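Local coordinates for protein EvdO1 (Micromonospora carbonacea, PDB 4XBZ) that probably catalyses an oxidative cyclization in orthosomycin biosynthesis, as a metal-dependent oxygenase with a double-stranded beta-helix fold, at residues A[50-54]-A[174-179]; A[195-201]-A[239-245]. All coordinates share one frame; numbering follows the deposited sequence.

Contact 1: A[50-54]-A[174-179]; sequences TAFRR and GAGRVI
R53 reaches from its helix across the backbone of A175, and F52 beside it points its ring at I179. The two side chains do different work. The R53 chain lies alongside the A175 carbonyl: CD of R53 is 3.2 Å from O of A175. NH1 of R53 then donates to that same oxygen at 3.1 Å, with an N-H...O angle of 161°. The oxygen lies at the edge of the guanidinium, close to its plane. Seen from the carbonyl, however, the donor sits above the peptide plane, 43° out of it. A bend at chi2 turns the arginine chain along the loop and brings NH1 to the carbonyl. NH1 also donates to the carbonyl of L134, so two backbone oxygens hold this end of the guanidinium.

The F52 ring makes an apolar contact. Its CG is anti to the backbone N (chi1 178°), which carries the ring out toward the loop. I179 comes from the opposite direction, and its CD1 meets CE2 of F52 at 3.5 Å. The methyl approaches the ring obliquely. The carbonyl O of G176 lies at the ring edge, near its plane, 3.5 Å from CE2 of F52. G176 has positive phi where the chain leaves the preceding helix. A beta carbon has no room there, between the F52 ring and the carbonyl O of A175.

The contact joins helix 46-55 to the link between helix 169-173 and strand 179-184 of the larger sheet. Helix 125-134 adds L134 against F52, and M131 and L134 against I179. Strand 256-263 pairs with I179 through the backbone of Y261, and P137 of the second subunit packs on R53.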
ATOM      1  N   THR A  50      -0.066   6.024   6.561  1.00 24.15           N
ATOM      2  CA  THR A  50       0.908   7.030   6.152  1.00 25.80           C
ATOM      3  C   THR A  50       2.234   6.798   6.867  1.00 26.91           C
ATOM      4  O   THR A  50       3.299   6.699   6.234  1.00 24.96           O
ATOM      5  CB  THR A  50       0.423   8.490   6.455  1.00 29.11           C
ATOM      6  OG1 THR A  50      -0.750   8.800   5.695  1.00 33.34           O
ATOM      7  CG2 THR A  50       1.497   9.483   6.095  1.00 32.82           C
ATOM      8  N   ALA A  51       2.162   6.705   8.189  1.00 24.21           N
ATOM      9  CA  ALA A  51       3.360   6.564   8.973  1.00 26.02           C
ATOM     10  C   ALA A  51       4.078   5.291   8.531  1.00 26.29           C
ATOM     11  O   ALA A  51       5.290   5.313   8.290  1.00 25.76           O
ATOM     12  CB  ALA A  51       3.035   6.540  10.449  1.00 27.95           C
ATOM     13  N   PHE A  52       3.343   4.194   8.360  1.00 26.33           N
ATOM     14  CA  PHE A  52       4.011   2.977   7.885  1.00 25.64           C
ATOM     15  C   PHE A  52       4.652   3.179   6.516  1.00 25.83           C
ATOM     16  O   PHE A  52       5.794   2.775   6.311  1.00 26.34           O
ATOM     17  CB  PHE A  52       3.076   1.778   7.807  1.00 24.22           C
ATOM     18  CG  PHE A  52       3.757   0.549   7.274  1.00 25.52           C
ATOM     19  CD1 PHE A  52       4.641  -0.166   8.074  1.00 22.32           C
ATOM     20  CD2 PHE A  52       3.556   0.138   5.965  1.00 22.86           C
ATOM     21  CE1 PHE A  52       5.307  -1.295   7.580  1.00 25.93           C
ATOM     22  CE2 PHE A  52       4.205  -0.978   5.462  1.00 23.61           C
ATOM     23  CZ  PHE A  52       5.086  -1.703   6.268  1.00 26.67           C
ATOM     24  N   ARG A  53       3.934   3.810   5.588  1.00 26.20           N
ATOM     25  CA  ARG A  53       4.474   4.006   4.243  1.00 25.04           C
ATOM     26  C   ARG A  53       5.735   4.858   4.277  1.00 24.46           C
ATOM     27  O   ARG A  53       6.692   4.607   3.547  1.00 24.93           O
ATOM     28  CB  ARG A  53       3.433   4.652   3.315  1.00 25.33           C
ATOM     29  CG  ARG A  53       2.189   3.801   3.090  1.00 26.49           C
ATOM     30  CD  ARG A  53       2.104   3.256   1.690  1.00 24.58           C
ATOM     31  NE  ARG A  53       0.842   2.556   1.443  1.00 25.59           N
ATOM     32  CZ  ARG A  53       0.700   1.227   1.458  1.00 33.14           C
ATOM     33  NH1 ARG A  53       1.749   0.422   1.717  1.00 25.99           N
ATOM     34  NH2 ARG A  53      -0.491   0.694   1.214  1.00 26.57           N
ATOM     35  N   ARG A  54       5.746   5.859   5.136  1.00 21.18           N
ATOM     36  CA  ARG A  54       6.851   6.798   5.137  1.00 24.53           C
ATOM     37  C   ARG A  54       8.030   6.297   5.968  1.00 25.49           C
ATOM     38  O   ARG A  54       9.181   6.364   5.540  1.00 24.82           O
ATOM     39  CB  ARG A  54       6.395   8.162   5.665  1.00 26.32           C
ATOM     40  CG  ARG A  54       7.442   9.259   5.549  1.00 30.06           C
ATOM     41  CD  ARG A  54       6.859  10.589   6.027  1.00 37.34           C
ATOM     42  NE  ARG A  54       6.463  10.476   7.424  1.00 45.74           N
ATOM     43  CZ  ARG A  54       7.260  10.768   8.448  1.00 48.95           C
ATOM     44  NH1 ARG A  54       8.481  11.234   8.218  1.00 49.08           N
ATOM     45  NH2 ARG A  54       6.835  10.606   9.699  1.00 46.70           N
ATOM     46  N   GLY A 174       9.441   0.346  -1.670  1.00 25.94           N
ATOM     47  CA  GLY A 174       9.847   1.311  -0.659  1.00 20.14           C
ATOM     48  C   GLY A 174       8.621   1.772   0.097  1.00 26.20           C
ATOM     49  O   GLY A 174       8.683   2.013   1.303  1.00 25.98           O
ATOM     50  N   ALA A 175       7.498   1.887  -0.624  1.00 24.86           N
ATOM     51  CA  ALA A 175       6.204   2.215  -0.034  1.00 23.30           C
ATOM     52  C   ALA A 175       5.682   1.146   0.940  1.00 26.82           C
ATOM     53  O   ALA A 175       4.714   1.406   1.652  1.00 23.91           O
ATOM     54  CB  ALA A 175       5.185   2.440  -1.121  1.00 27.00           C
ATOM     55  N   GLY A 176       6.304  -0.040   0.973  1.00 22.66           N
ATOM     56  CA  GLY A 176       5.956  -1.050   1.968  1.00 23.34           C
ATOM     57  C   GLY A 176       4.912  -2.094   1.561  1.00 26.05           C
ATOM     58  O   GLY A 176       3.876  -2.248   2.208  1.00 27.53           O
ATOM     59  N   ARG A 177       5.192  -2.837   0.502  1.00 22.16           N
ATOM     60  CA  ARG A 177       4.239  -3.818  -0.003  1.00 23.22           C
ATOM     61  C   ARG A 177       4.708  -5.227   0.354  1.00 28.25           C
ATOM     62  O   ARG A 177       3.920  -6.172   0.365  1.00 27.01           O
ATOM     63  CB  ARG A 177       4.065  -3.645  -1.520  1.00 25.84           C
ATOM     64  CG  ARG A 177       3.826  -2.162  -1.903  1.00 29.05           C
ATOM     65  CD  ARG A 177       4.117  -1.889  -3.374  1.00 27.48           C
ATOM     66  NE  ARG A 177       3.101  -2.523  -4.178  1.00 24.30           N
ATOM     67  CZ  ARG A 177       3.296  -3.010  -5.397  1.00 26.35           C
ATOM     68  NH1 ARG A 177       4.483  -2.916  -5.982  1.00 24.54           N
ATOM     69  NH2 ARG A 177       2.277  -3.580  -6.029  1.00 26.94           N
ATOM     70  N   VAL A 178       6.000  -5.344   0.657  1.00 23.31           N
ATOM     71  CA  VAL A 178       6.574  -6.570   1.187  1.00 24.70           C
ATOM     72  C   VAL A 178       6.889  -6.357   2.664  1.00 25.40           C
ATOM     73  O   VAL A 178       7.734  -5.541   3.026  1.00 25.62           O
ATOM     74  CB  VAL A 178       7.850  -6.986   0.429  1.00 22.22           C
ATOM     75  CG1 VAL A 178       8.421  -8.262   1.018  1.00 21.33           C
ATOM     76  CG2 VAL A 178       7.544  -7.147  -1.060  1.00 24.28           C
ATOM     77  N   ILE A 179       6.194  -7.093   3.516  1.00 25.43           N
ATOM     78  CA  ILE A 179       6.119  -6.748   4.925  1.00 23.43           C
ATOM     79  C   ILE A 179       6.333  -7.960   5.842  1.00 26.36           C
ATOM     80  O   ILE A 179       5.758  -9.033   5.631  1.00 21.94           O
ATOM     81  CB  ILE A 179       4.752  -6.100   5.252  1.00 20.55           C
ATOM     82  CG1 ILE A 179       4.493  -4.887   4.351  1.00 21.63           C
ATOM     83  CG2 ILE A 179       4.661  -5.732   6.743  1.00 25.71           C
ATOM     84  CD1 ILE A 179       3.188  -4.176   4.648  1.00 22.94           C
TER

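Contact 2: A[195-201]-A[239-245]; sequences WCIPESN and NILTLHG. With NI (nickel (II) ion), chain I.
W195 and G245 exchange two backbone hydrogen bonds. N of W195 donates to O of G245 at 3.0 Å, and N of G245 returns a bond to O of W195 at 3.1 Å. C196 and H244 form the next, non-hydrogen-bonded antiparallel pair. N of I197 then donates to O of L243 at 3.0 Å, just beyond it.

S200 takes over where the strands part. Its OG accepts from N of L243 at 2.9 Å and donates to O of I197 at 2.6 Å, in the carbonyl plane. Chi1 of 57° sets OG between the serine's own N and carbonyl carbon, facing both partners. O of I197 also accepts from N of S200, closing the type II turn 197-200. With an alanine at this position, the L243 amide would probably lose its acceptor and the turn one of the bonds across it.

These strands belong to the smaller sheet of the double-stranded beta-helix, the fold of the phytanoyl-CoA dioxygenase family. H244 belongs to its metal site. NE2 of H244 binds the nickel ion at 2.3 Å, and H160 and D162 complete the protein ligands. ND1 of H244 donates to O of T242 at 2.8 Å, with the oxygen close to the ring plane. The imidazole is thus held at both nitrogens, which fixes its rotation.

In 239-242, OD1 of N239 accepts from N of L241 at 2.9 Å, an Asx turn. The side chains of N201 and N239 cross at about a right angle, and their amide planes are 50° apart. Their polar ends and that of T242 have backbone acceptors elsewhere: probably G174 for ND2 of N201, T173 for ND2 of N239 and G56 for OG1 of T242. R161 bonds the carbonyl oxygens of both S200 and L241.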
ATOM      1  N   TRP A 195      15.813  -2.263  16.823  1.00 27.04           N
ATOM      2  CA  TRP A 195      15.933  -0.851  16.480  1.00 30.42           C
ATOM      3  C   TRP A 195      15.876  -0.705  14.961  1.00 31.21           C
ATOM      4  O   TRP A 195      16.264  -1.600  14.219  1.00 26.77           O
ATOM      5  CB  TRP A 195      17.230  -0.244  17.031  1.00 27.63           C
ATOM      6  CG  TRP A 195      17.331  -0.246  18.536  1.00 30.52           C
ATOM      7  CD1 TRP A 195      17.563  -1.323  19.336  1.00 31.66           C
ATOM      8  CD2 TRP A 195      17.223   0.886  19.413  1.00 34.95           C
ATOM      9  NE1 TRP A 195      17.595  -0.941  20.651  1.00 33.45           N
ATOM     10  CE2 TRP A 195      17.386   0.408  20.730  1.00 33.58           C
ATOM     11  CE3 TRP A 195      16.995   2.251  19.215  1.00 32.19           C
ATOM     12  CZ2 TRP A 195      17.333   1.246  21.845  1.00 36.67           C
ATOM     13  CZ3 TRP A 195      16.939   3.082  20.322  1.00 40.31           C
ATOM     14  CH2 TRP A 195      17.114   2.578  21.621  1.00 37.28           C
ATOM     15  N   CYS A 196      15.386   0.423  14.485  1.00 29.21           N
ATOM     16  CA  CYS A 196      15.380   0.607  13.048  1.00 34.65           C
ATOM     17  C   CYS A 196      15.605   2.054  12.675  1.00 33.21           C
ATOM     18  O   CYS A 196      15.405   2.953  13.496  1.00 34.48           O
ATOM     19  CB  CYS A 196      14.070   0.104  12.460  1.00 33.74           C
ATOM     20  SG  CYS A 196      12.664   0.935  13.125  1.00 48.36           S
ATOM     21  N   ILE A 197      16.033   2.274  11.436  1.00 33.45           N
ATOM     22  CA  ILE A 197      16.183   3.632  10.931  1.00 32.61           C
ATOM     23  C   ILE A 197      14.977   4.017  10.074  1.00 30.53           C
ATOM     24  O   ILE A 197      14.852   3.576   8.927  1.00 29.06           O
ATOM     25  CB  ILE A 197      17.483   3.795  10.133  1.00 32.33           C
ATOM     26  CG1 ILE A 197      18.676   3.469  11.036  1.00 32.36           C
ATOM     27  CG2 ILE A 197      17.581   5.224   9.562  1.00 30.88           C
ATOM     28  CD1 ILE A 197      19.980   3.328  10.319  1.00 33.92           C
ATOM     29  N   PRO A 198      14.080   4.834  10.641  1.00 32.31           N
ATOM     30  CA  PRO A 198      12.885   5.297   9.916  1.00 31.90           C
ATOM     31  C   PRO A 198      13.235   5.850   8.533  1.00 29.88           C
ATOM     32  O   PRO A 198      14.269   6.499   8.390  1.00 31.85           O
ATOM     33  CB  PRO A 198      12.322   6.409  10.814  1.00 28.55           C
ATOM     34  CG  PRO A 198      12.903   6.159  12.164  1.00 27.75           C
ATOM     35  CD  PRO A 198      14.234   5.491  11.955  1.00 29.78           C
ATOM     36  N   GLU A 199      12.408   5.550   7.536  1.00 28.25           N
ATOM     37  CA  GLU A 199      12.557   6.080   6.181  1.00 28.37           C
ATOM     38  C   GLU A 199      13.787   5.561   5.445  1.00 26.09           C
ATOM     39  O   GLU A 199      14.030   5.951   4.303  1.00 29.47           O
ATOM     40  CB  GLU A 199      12.590   7.617   6.191  1.00 28.43           C
ATOM     41  CG  GLU A 199      11.435   8.260   6.915  1.00 29.65           C
ATOM     42  CD  GLU A 199      11.442   9.781   6.799  1.00 34.28           C
ATOM     43  OE1 GLU A 199      12.436  10.347   6.304  1.00 37.00           O
ATOM     44  OE2 GLU A 199      10.440  10.410   7.179  1.00 37.39           O
ATOM     45  N   SER A 200      14.546   4.656   6.050  1.00 27.55           N
ATOM     46  CA  SER A 200      15.660   4.059   5.310  1.00 25.59           C
ATOM     47  C   SER A 200      15.131   3.102   4.245  1.00 24.21           C
ATOM     48  O   SER A 200      15.883   2.660   3.376  1.00 26.11           O
ATOM     49  CB  SER A 200      16.639   3.337   6.250  1.00 28.75           C
ATOM     50  OG  SER A 200      15.997   2.327   7.016  1.00 27.14           O
ATOM     51  N   ASN A 201      13.837   2.786   4.302  1.00 26.26           N
ATOM     52  CA  ASN A 201      13.192   2.012   3.227  1.00 28.35           C
ATOM     53  C   ASN A 201      13.211   2.719   1.868  1.00 26.88           C
ATOM     54  O   ASN A 201      12.903   2.091   0.856  1.00 28.83           O
ATOM     55  CB  ASN A 201      11.739   1.672   3.584  1.00 28.74           C
ATOM     56  CG  ASN A 201      11.012   2.838   4.230  1.00 28.24           C
ATOM     57  OD1 ASN A 201      11.498   3.384   5.208  1.00 28.29           O
ATOM     58  ND2 ASN A 201       9.845   3.230   3.685  1.00 25.35           N
ATOM     59  N   ASN A 239       8.755  -2.855   7.005  1.00 27.31           N
ATOM     60  CA  ASN A 239       9.171  -2.907   5.622  1.00 25.09           C
ATOM     61  C   ASN A 239      10.524  -3.592   5.550  1.00 26.55           C
ATOM     62  O   ASN A 239      11.432  -3.226   6.300  1.00 25.92           O
ATOM     63  CB  ASN A 239       9.243  -1.487   5.076  1.00 25.37           C
ATOM     64  CG  ASN A 239       9.477  -1.430   3.589  1.00 26.15           C
ATOM     65  OD1 ASN A 239      10.135  -2.290   3.001  1.00 24.31           O
ATOM     66  ND2 ASN A 239       8.959  -0.378   2.970  1.00 28.64           N
ATOM     67  N   ILE A 240      10.661  -4.576   4.664  1.00 25.08           N
ATOM     68  CA  ILE A 240      11.906  -5.341   4.566  1.00 31.40           C
ATOM     69  C   ILE A 240      13.089  -4.467   4.126  1.00 29.97           C
ATOM     70  O   ILE A 240      14.246  -4.860   4.293  1.00 31.26           O
ATOM     71  CB  ILE A 240      11.766  -6.534   3.583  1.00 30.43           C
ATOM     72  CG1 ILE A 240      11.258  -6.038   2.227  1.00 28.02           C
ATOM     73  CG2 ILE A 240      10.810  -7.588   4.149  1.00 27.19           C
ATOM     74  CD1 ILE A 240      11.868  -6.717   1.057  1.00 25.52           C
ATOM     75  N   LEU A 241      12.793  -3.291   3.575  1.00 22.76           N
ATOM     76  CA  LEU A 241      13.822  -2.348   3.136  1.00 24.74           C
ATOM     77  C   LEU A 241      14.257  -1.396   4.266  1.00 29.42           C
ATOM     78  O   LEU A 241      15.214  -0.619   4.117  1.00 26.90           O
ATOM     79  CB  LEU A 241      13.316  -1.525   1.935  1.00 25.66           C
ATOM     80  CG  LEU A 241      12.933  -2.284   0.656  1.00 26.20           C
ATOM     81  CD1 LEU A 241      12.481  -1.356  -0.488  1.00 21.92           C
ATOM     82  CD2 LEU A 241      14.098  -3.128   0.221  1.00 28.85           C
ATOM     83  N   THR A 242      13.535  -1.422   5.385  1.00 27.99           N
ATOM     84  CA  THR A 242      13.948  -0.622   6.531  1.00 30.81           C
ATOM     85  C   THR A 242      15.150  -1.271   7.198  1.00 29.07           C
ATOM     86  O   THR A 242      15.090  -2.430   7.601  1.00 27.87           O
ATOM     87  CB  THR A 242      12.833  -0.450   7.563  1.00 27.57           C
ATOM     88  OG1 THR A 242      11.657   0.053   6.917  1.00 27.17           O
ATOM     89  CG2 THR A 242      13.278   0.518   8.664  1.00 26.18           C
ATOM     90  N   LEU A 243      16.239  -0.516   7.287  1.00 29.14           N
ATOM     91  CA  LEU A 243      17.443  -0.949   7.988  1.00 30.31           C
ATOM     92  C   LEU A 243      17.140  -1.198   9.464  1.00 27.54           C
ATOM     93  O   LEU A 243      16.569  -0.339  10.137  1.00 25.33           O
ATOM     94  CB  LEU A 243      18.556   0.094   7.837  1.00 27.69           C
ATOM     95  CG  LEU A 243      19.959  -0.415   8.170  1.00 33.93           C
ATOM     96  CD1 LEU A 243      20.353  -1.516   7.203  1.00 31.33           C
ATOM     97  CD2 LEU A 243      20.981   0.716   8.138  1.00 35.74           C
ATOM     98  N   HIS A 244      17.487  -2.390   9.954  1.00 24.31           N
ATOM     99  CA  HIS A 244      17.298  -2.694  11.375  1.00 28.02           C
ATOM    100  C   HIS A 244      18.378  -3.599  11.960  1.00 27.80           C
ATOM    101  O   HIS A 244      19.160  -4.214  11.235  1.00 26.83           O
ATOM    102  CB  HIS A 244      15.921  -3.322  11.629  1.00 27.48           C
ATOM    103  CG  HIS A 244      15.639  -4.532  10.799  1.00 28.38           C
ATOM    104  ND1 HIS A 244      15.452  -4.471   9.434  1.00 32.36           N
ATOM    105  CD2 HIS A 244      15.491  -5.834  11.140  1.00 28.20           C
ATOM    106  CE1 HIS A 244      15.213  -5.682   8.968  1.00 32.39           C
ATOM    107  NE2 HIS A 244      15.224  -6.525   9.985  1.00 37.04           N
ATOM    108  N   GLY A 245      18.396  -3.675  13.288  1.00 27.24           N
ATOM    109  CA  GLY A 245      19.415  -4.415  14.011  1.00 29.44           C
ATOM    110  C   GLY A 245      19.151  -4.414  15.506  1.00 30.56           C
ATOM    111  O   GLY A 245      18.178  -3.823  15.988  1.00 29.00           O
TER
HETATM  112 NI    NI I 401      15.656  -8.812   9.832  1.00 49.52          NI

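In the fold
Both contacts are buried, but they hold different elements. Contact 1 sets a helix against a loop leading into the larger sheet. Contact 2 joins two strands of the smaller sheet and the turns next to them, and it carries a metal ligand. Its surface is about twice as large, 485 against 244 Å². Contact 1 rests on an arginine-carbonyl bond and an apolar pair, whereas contact 2 is mostly backbone and short polar side chains. Their centres are 11 Å apart, and they touch. R54 forms a salt bridge with E199, and a polar link also joins the G174 end of contact 1 to the N201 end of contact 2. The second subunit reaches residues of both.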